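Local structure of tyrosinase (Aspergillus oryzae, 6JU8) at residues L62-H71 against W106-V117. The protein probably oxidises L-tyrosine and L-dopa to L-dopaquinone with molecular oxygen, using a dinuclear copper centre, as a fungal member of the tyrosinase family. The protein carries 1 engineered substitution. Residues are numbered along the deposited sequence; the frame is centred on the assembly and turned at random.
Sequences LSYFRLAGIH and WHRVYVTLYEQV. With CU (copper (II) ion), chain C.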
ATOM      1  N   LEU A  62      25.830   6.271  12.384  1.00 11.57           N
ATOM      2  CA  LEU A  62      25.277   4.906  12.358  1.00 12.15           C
ATOM      3  C   LEU A  62      23.751   4.892  12.421  1.00 11.50           C
ATOM      4  O   LEU A  62      23.163   3.839  12.699  1.00 12.18           O
ATOM      5  CB  LEU A  62      25.891   4.074  13.499  1.00 13.51           C
ATOM      6  CG  LEU A  62      27.420   4.011  13.531  1.00 13.18           C
ATOM      7  CD1 LEU A  62      27.884   3.079  14.643  1.00 16.62           C
ATOM      8  CD2 LEU A  62      27.990   3.530  12.191  1.00 14.02           C
ATOM      9  N   SER A  63      23.120   6.043  12.172  1.00 10.91           N
ATOM     10  CA  SER A  63      21.669   6.041  11.975  1.00 11.33           C
ATOM     11  C   SER A  63      21.334   5.407  10.631  1.00 10.89           C
ATOM     12  O   SER A  63      22.158   5.409   9.697  1.00 10.78           O
ATOM     13  CB  SER A  63      21.095   7.454  12.015  1.00 12.08           C
ATOM     14  OG  SER A  63      21.644   8.261  10.970  1.00 12.52           O
ATOM     15  N   TYR A  64      20.102   4.909  10.489  1.00 10.20           N
ATOM     16  CA  TYR A  64      19.717   4.357   9.191  1.00  9.88           C
ATOM     17  C   TYR A  64      19.862   5.364   8.065  1.00  9.48           C
ATOM     18  O   TYR A  64      20.397   5.068   6.984  1.00  9.91           O
ATOM     19  CB  TYR A  64      18.269   3.853   9.276  1.00  9.73           C
ATOM     20  CG  TYR A  64      17.842   3.114   8.013  1.00  9.68           C
ATOM     21  CD1 TYR A  64      18.027   1.737   7.886  1.00  9.69           C
ATOM     22  CD2 TYR A  64      17.247   3.812   6.969  1.00  9.83           C
ATOM     23  CE1 TYR A  64      17.627   1.071   6.740  1.00 10.21           C
ATOM     24  CE2 TYR A  64      16.847   3.159   5.805  1.00 10.03           C
ATOM     25  CZ  TYR A  64      17.055   1.797   5.705  1.00 10.60           C
ATOM     26  OH  TYR A  64      16.653   1.147   4.554  1.00 12.87           O
ATOM     27  N   PHE A  65      19.390   6.593   8.308  1.00  9.48           N
ATOM     28  CA  PHE A  65      19.458   7.610   7.275  1.00  9.61           C
ATOM     29  C   PHE A  65      20.908   7.791   6.810  1.00  9.10           C
ATOM     30  O   PHE A  65      21.215   7.848   5.629  1.00 10.37           O
ATOM     31  CB  PHE A  65      18.905   8.962   7.765  1.00 11.10           C
ATOM     32  CG  PHE A  65      18.928  10.009   6.679  1.00  9.95           C
ATOM     33  CD1 PHE A  65      20.099  10.696   6.368  1.00 11.44           C
ATOM     34  CD2 PHE A  65      17.765  10.300   5.957  1.00 11.33           C
ATOM     35  CE1 PHE A  65      20.136  11.644   5.350  1.00 12.32           C
ATOM     36  CE2 PHE A  65      17.800  11.231   4.942  1.00 12.51           C
ATOM     37  CZ  PHE A  65      18.962  11.915   4.654  1.00 12.30           C
ATOM     38  N   ARG A  66      21.843   7.914   7.762  1.00 10.02           N
ATOM     39  CA  ARG A  66      23.225   8.170   7.365  1.00  9.86           C
ATOM     40  C   ARG A  66      23.868   6.957   6.719  1.00  8.71           C
ATOM     41  O   ARG A  66      24.712   7.113   5.822  1.00  9.79           O
ATOM     42  CB  ARG A  66      24.029   8.649   8.572  1.00 10.74           C
ATOM     43  CG  ARG A  66      23.614  10.003   9.122  1.00 12.21           C
ATOM     44  CD  ARG A  66      23.979  11.171   8.214  1.00 12.52           C
ATOM     45  NE  ARG A  66      25.394  11.196   7.834  1.00 13.24           N
ATOM     46  CZ  ARG A  66      26.376  11.587   8.624  1.00 13.99           C
ATOM     47  NH1 ARG A  66      26.138  11.969   9.879  1.00 14.15           N
ATOM     48  NH2 ARG A  66      27.641  11.568   8.192  1.00 16.79           N
ATOM     49  N   LEU A  67      23.538   5.743   7.145  1.00  9.02           N
ATOM     50  CA  LEU A  67      24.055   4.550   6.472  1.00  9.33           C
ATOM     51  C   LEU A  67      23.535   4.425   5.048  1.00  9.38           C
ATOM     52  O   LEU A  67      24.321   4.187   4.118  1.00  9.42           O
ATOM     53  CB  LEU A  67      23.674   3.298   7.278  1.00 10.06           C
ATOM     54  CG  LEU A  67      24.369   3.209   8.636  1.00 10.97           C
ATOM     55  CD1 LEU A  67      23.737   2.106   9.460  1.00 13.03           C
ATOM     56  CD2 LEU A  67      25.865   2.951   8.433  1.00 12.92           C
ATOM     57  N   ALA A  68      22.232   4.642   4.851  1.00  8.99           N
ATOM     58  CA  ALA A  68      21.673   4.707   3.504  1.00  9.36           C
ATOM     59  C   ALA A  68      22.283   5.851   2.701  1.00  8.41           C
ATOM     60  O   ALA A  68      22.472   5.753   1.485  1.00  9.82           O
ATOM     61  CB  ALA A  68      20.169   4.872   3.582  1.00  9.71           C
ATOM     62  N   GLY A  69      22.630   6.950   3.374  1.00 10.00           N
ATOM     63  CA  GLY A  69      23.195   8.101   2.693  1.00  9.94           C
ATOM     64  C   GLY A  69      24.564   7.827   2.125  1.00 10.30           C
ATOM     65  O   GLY A  69      25.004   8.536   1.215  1.00 13.04           O
ATOM     66  N   ILE A  70      25.268   6.796   2.590  1.00  9.44           N
ATOM     67  CA  ILE A  70      26.572   6.477   1.981  1.00  9.77           C
ATOM     68  C   ILE A  70      26.422   6.228   0.506  1.00  8.81           C
ATOM     69  O   ILE A  70      27.287   6.600  -0.298  1.00 10.99           O
ATOM     70  CB  ILE A  70      27.171   5.235   2.689  1.00 10.08           C
ATOM     71  CG1 ILE A  70      27.594   5.564   4.128  1.00 10.51           C
ATOM     72  CG2 ILE A  70      28.335   4.684   1.885  1.00 11.03           C
ATOM     73  CD1 ILE A  70      27.886   4.363   4.990  1.00 10.58           C
ATOM     74  N   HIS A  71      25.346   5.548   0.129  1.00  9.62           N
ATOM     75  CA  HIS A  71      25.172   5.057  -1.238  1.00  9.02           C
ATOM     76  C   HIS A  71      25.004   6.200  -2.236  1.00  9.07           C
ATOM     77  O   HIS A  71      25.534   6.129  -3.333  1.00 13.42           O
ATOM     78  CB  HIS A  71      23.946   4.152  -1.254  1.00  9.65           C
ATOM     79  CG  HIS A  71      23.680   3.425  -2.523  1.00  8.57           C
ATOM     80  ND1 HIS A  71      22.667   3.847  -3.370  1.00 10.14           N
ATOM     81  CD2 HIS A  71      24.251   2.355  -3.106  1.00 11.30           C
ATOM     82  CE1 HIS A  71      22.643   3.018  -4.419  1.00 12.16           C
ATOM     83  NE2 HIS A  71      23.584   2.110  -4.287  1.00 12.65           N
ATOM     84  N   TRP A 106      32.528  -3.349  -3.706  1.00  9.03           N
ATOM     85  CA  TRP A 106      32.064  -2.200  -2.896  1.00  9.04           C
ATOM     86  C   TRP A 106      30.815  -2.593  -2.138  1.00  8.66           C
ATOM     87  O   TRP A 106      30.673  -2.344  -0.928  1.00  9.35           O
ATOM     88  CB  TRP A 106      31.830  -0.972  -3.816  1.00  9.71           C
ATOM     89  CG  TRP A 106      31.537   0.242  -2.973  1.00  8.90           C
ATOM     90  CD1 TRP A 106      32.466   1.142  -2.525  1.00  9.85           C
ATOM     91  CD2 TRP A 106      30.276   0.674  -2.474  1.00  9.00           C
ATOM     92  NE1 TRP A 106      31.860   2.127  -1.761  1.00  9.44           N
ATOM     93  CE2 TRP A 106      30.512   1.845  -1.720  1.00 10.02           C
ATOM     94  CE3 TRP A 106      28.964   0.173  -2.573  1.00  9.24           C
ATOM     95  CZ2 TRP A 106      29.482   2.533  -1.073  1.00  9.94           C
ATOM     96  CZ3 TRP A 106      27.948   0.865  -1.936  1.00  8.61           C
ATOM     97  CH2 TRP A 106      28.205   2.034  -1.187  1.00 10.53           C
ATOM     98  N   HIS A 107      29.847  -3.220  -2.834  1.00  8.45           N
ATOM     99  CA  HIS A 107      28.597  -3.567  -2.162  1.00  8.38           C
ATOM    100  C   HIS A 107      28.774  -4.690  -1.163  1.00  8.44           C
ATOM    101  O   HIS A 107      28.031  -4.710  -0.159  1.00  9.26           O
ATOM    102  CB  HIS A 107      27.514  -3.899  -3.203  1.00  8.83           C
ATOM    103  CG  HIS A 107      27.015  -2.684  -3.910  1.00  9.40           C
ATOM    104  ND1 HIS A 107      27.615  -2.130  -5.035  1.00  9.65           N
ATOM    105  CD2 HIS A 107      25.968  -1.868  -3.645  1.00  9.80           C
ATOM    106  CE1 HIS A 107      26.936  -1.049  -5.422  1.00  9.81           C
ATOM    107  NE2 HIS A 107      25.934  -0.858  -4.584  1.00 10.59           N
ATOM    108  N   ARG A 108      29.742  -5.589  -1.334  1.00  8.79           N
ATOM    109  CA  ARG A 108      30.006  -6.621  -0.340  1.00  9.14           C
ATOM    110  C   ARG A 108      30.342  -5.960   0.986  1.00  8.58           C
ATOM    111  O   ARG A 108      29.833  -6.370   2.044  1.00 10.14           O
ATOM    112  CB  ARG A 108      31.143  -7.533  -0.819  1.00  9.85           C
ATOM    113  CG  ARG A 108      31.558  -8.564   0.250  1.00 10.16           C
ATOM    114  CD  ARG A 108      32.379  -9.708  -0.349  1.00 10.32           C
ATOM    115  NE  ARG A 108      31.545 -10.587  -1.157  1.00  9.33           N
ATOM    116  CZ  ARG A 108      31.964 -11.533  -1.974  1.00 10.04           C
ATOM    117  NH1 ARG A 108      33.252 -11.820  -2.140  1.00 11.24           N
ATOM    118  NH2 ARG A 108      31.062 -12.235  -2.663  1.00 10.25           N
ATOM    119  N   VAL A 109      31.209  -4.936   0.951  1.00  9.48           N
ATOM    120  CA  VAL A 109      31.575  -4.246   2.195  1.00  9.65           C
ATOM    121  C   VAL A 109      30.389  -3.478   2.745  1.00  9.26           C
ATOM    122  O   VAL A 109      30.144  -3.464   3.968  1.00  9.71           O
ATOM    123  CB  VAL A 109      32.785  -3.320   1.966  1.00 10.22           C
ATOM    124  CG1 VAL A 109      33.177  -2.629   3.280  1.00 12.04           C
ATOM    125  CG2 VAL A 109      34.013  -4.050   1.425  1.00 11.67           C
ATOM    126  N   TYR A 110      29.603  -2.826   1.889  1.00  8.69           N
ATOM    127  CA  TYR A 110      28.452  -2.028   2.345  1.00  9.26           C
ATOM    128  C   TYR A 110      27.454  -2.894   3.087  1.00  9.18           C
ATOM    129  O   TYR A 110      26.972  -2.492   4.164  1.00  9.86           O
ATOM    130  CB  TYR A 110      27.803  -1.390   1.128  1.00  9.31           C
ATOM    131  CG  TYR A 110      26.827  -0.264   1.368  1.00  8.78           C
ATOM    132  CD1 TYR A 110      26.931   0.619   2.429  1.00  9.28           C
ATOM    133  CD2 TYR A 110      25.776  -0.074   0.465  1.00  8.88           C
ATOM    134  CE1 TYR A 110      26.031   1.659   2.609  1.00  9.17           C
ATOM    135  CE2 TYR A 110      24.882   0.983   0.603  1.00  8.44           C
ATOM    136  CZ  TYR A 110      25.002   1.835   1.694  1.00  9.61           C
ATOM    137  OH  TYR A 110      24.094   2.866   1.799  1.00 10.22           O
ATOM    138  N   VAL A 111      27.137  -4.068   2.531  1.00  9.48           N
ATOM    139  CA  VAL A 111      26.168  -4.962   3.190  1.00  9.70           C
ATOM    140  C   VAL A 111      26.715  -5.436   4.538  1.00  8.90           C
ATOM    141  O   VAL A 111      25.968  -5.533   5.516  1.00 10.80           O
ATOM    142  CB  VAL A 111      25.847  -6.151   2.281  1.00  9.19           C
ATOM    143  CG1 VAL A 111      25.012  -7.217   3.016  1.00 10.18           C
ATOM    144  CG2 VAL A 111      25.089  -5.686   1.040  1.00 11.25           C
ATOM    145  N   THR A 112      28.018  -5.700   4.614  1.00 10.17           N
ATOM    146  CA  THR A 112      28.636  -6.142   5.859  1.00  9.42           C
ATOM    147  C   THR A 112      28.600  -5.027   6.899  1.00  9.98           C
ATOM    148  O   THR A 112      28.378  -5.284   8.090  1.00 10.29           O
ATOM    149  CB  THR A 112      30.091  -6.552   5.594  1.00 12.84           C
ATOM    150  OG1 THR A 112      30.084  -7.700   4.734  1.00 18.78           O
ATOM    151  CG2 THR A 112      30.815  -6.966   6.869  1.00 18.79           C
ATOM    152  N   LEU A 113      28.794  -3.775   6.505  1.00  9.50           N
ATOM    153  CA  LEU A 113      28.656  -2.657   7.439  1.00  9.59           C
ATOM    154  C   LEU A 113      27.264  -2.669   8.069  1.00 10.15           C
ATOM    155  O   LEU A 113      27.112  -2.527   9.280  1.00 10.82           O
ATOM    156  CB  LEU A 113      28.911  -1.334   6.706  1.00 10.43           C
ATOM    157  CG  LEU A 113      28.486  -0.041   7.379  1.00  9.49           C
ATOM    158  CD1 LEU A 113      29.225   0.180   8.701  1.00 12.02           C
ATOM    159  CD2 LEU A 113      28.690   1.167   6.468  1.00 10.15           C
ATOM    160  N   TYR A 114      26.231  -2.793   7.237  1.00  9.74           N
ATOM    161  CA  TYR A 114      24.846  -2.766   7.726  1.00  9.97           C
ATOM    162  C   TYR A 114      24.615  -3.911   8.710  1.00  9.36           C
ATOM    163  O   TYR A 114      24.057  -3.708   9.785  1.00 10.78           O
ATOM    164  CB  TYR A 114      23.917  -2.912   6.549  1.00 10.15           C
ATOM    165  CG  TYR A 114      22.432  -2.751   6.723  1.00 10.18           C
ATOM    166  CD1 TYR A 114      21.854  -1.555   7.110  1.00 10.58           C
ATOM    167  CD2 TYR A 114      21.586  -3.823   6.432  1.00  9.37           C
ATOM    168  CE1 TYR A 114      20.482  -1.405   7.247  1.00 10.94           C
ATOM    169  CE2 TYR A 114      20.217  -3.679   6.541  1.00  9.52           C
ATOM    170  CZ  TYR A 114      19.671  -2.481   6.950  1.00 10.56           C
ATOM    171  OH  TYR A 114      18.308  -2.358   7.032  1.00 10.34           O
ATOM    172  N   GLU A 115      25.047  -5.100   8.299  1.00  9.71           N
ATOM    173  CA  GLU A 115      24.913  -6.276   9.164  1.00 10.38           C
ATOM    174  C   GLU A 115      25.610  -6.082  10.506  1.00  9.98           C
ATOM    175  O   GLU A 115      25.070  -6.465  11.560  1.00 11.50           O
ATOM    176  CB  GLU A 115      25.494  -7.488   8.437  1.00 10.67           C
ATOM    177  CG  GLU A 115      25.478  -8.801   9.196  1.00 11.23           C
ATOM    178  CD  GLU A 115      26.057  -9.909   8.332  1.00 11.24           C
ATOM    179  OE1 GLU A 115      25.297 -10.778   7.887  1.00 11.09           O
ATOM    180  OE2 GLU A 115      27.283  -9.868   8.066  1.00 12.29           O
ATOM    181  N   GLN A 116      26.813  -5.487  10.465  1.00 10.37           N
ATOM    182  CA  GLN A 116      27.574  -5.324  11.698  1.00 10.69           C
ATOM    183  C   GLN A 116      26.887  -4.323  12.616  1.00 11.08           C
ATOM    184  O   GLN A 116      26.820  -4.519  13.826  1.00 11.56           O
ATOM    185  CB  GLN A 116      28.994  -4.850  11.361  1.00 11.67           C
ATOM    186  CG  GLN A 116      29.891  -4.703  12.600  1.00 14.44           C
ATOM    187  CD  GLN A 116      31.286  -4.238  12.232  1.00 13.66           C
ATOM    188  OE1 GLN A 116      31.823  -4.617  11.196  1.00 14.41           O
ATOM    189  NE2 GLN A 116      31.884  -3.393  13.057  1.00 16.35           N
ATOM    190  N   VAL A 117      26.429  -3.206  12.056  1.00 11.42           N
ATOM    191  CA  VAL A 117      25.736  -2.187  12.854  1.00 10.66           C
ATOM    192  C   VAL A 117      24.494  -2.769  13.504  1.00  9.48           C
ATOM    193  O   VAL A 117      24.189  -2.511  14.677  1.00 11.31           O
ATOM    194  CB  VAL A 117      25.392  -0.962  11.988  1.00 11.51           C
ATOM    195  CG1 VAL A 117      24.454  -0.015  12.719  1.00 11.58           C
ATOM    196  CG2 VAL A 117      26.698  -0.264  11.585  1.00 11.84           C
TER
HETATM  197 CU    CU C 501      24.732   0.593  -5.243  0.51 14.86          CU
HETATM  198  O   HOH W   1      23.040  -0.184  -5.742  1.00 22.12           O
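His71 and His107 meet through a copper ion, His71 NE2 binding it at 2.1 Å and His107 NE2 at 2.0 Å. Each imidazole offers its NE2 to the metal, and the rings stand rim to rim with planes at 64°, neither over the other. A water, 1.9 Å from the copper, and His98 complete the coordination. Next to the metal, Trp106 CE3 lies over the centre of one face of the His107 ring, while a bond from His107 ND1 to Phe103 O helps set the rotation of that ring.

Tyr110 packs against His71. With CG anti to the backbone N (chi1 -165°), its ring reaches across to Leu67 in helix 64-69, where the hydroxyl donates to Leu67 O over 2.7 Å, tilted 22° from the carbonyl plane. Ile70 N reaches the same oxygen from the opposite face, so this carbonyl has two donors. Tyr110 OH also touches His71 CB at 3.3 Å, which places Tyr110 in the second shell of the copper, against the first-shell ligand His71.

Both helices fall in the common central domain of tyrosinases, and their segments here run nearly antiparallel. His71, His98 and His107 form one half of the dinuclear (type 3) copper centre; His332, His336 and His376 bind the second copper. Both His98 and His107 fall within a tyrosinase copper-binding signature, His107 on helix 103-129 and His98 just ahead of it.

Farther out the packing is apolar. Ile70 slides past the Tyr110 ring, sets CG2 at the edge of the Trp106 indole and meets Leu113 tip to tip, Ile70 CD1 to Leu113 CD2 at 3.6 Å. Leu67 divides its methyls between Leu113 and Val117. On another flank, Tyr114 OH lies at the ring edge of Tyr64, 3.5 Å from Tyr64 CE1, and Leu50 of helix 41-55 touches both tyrosines; the Tyr64 hydroxyl turns to Tyr368.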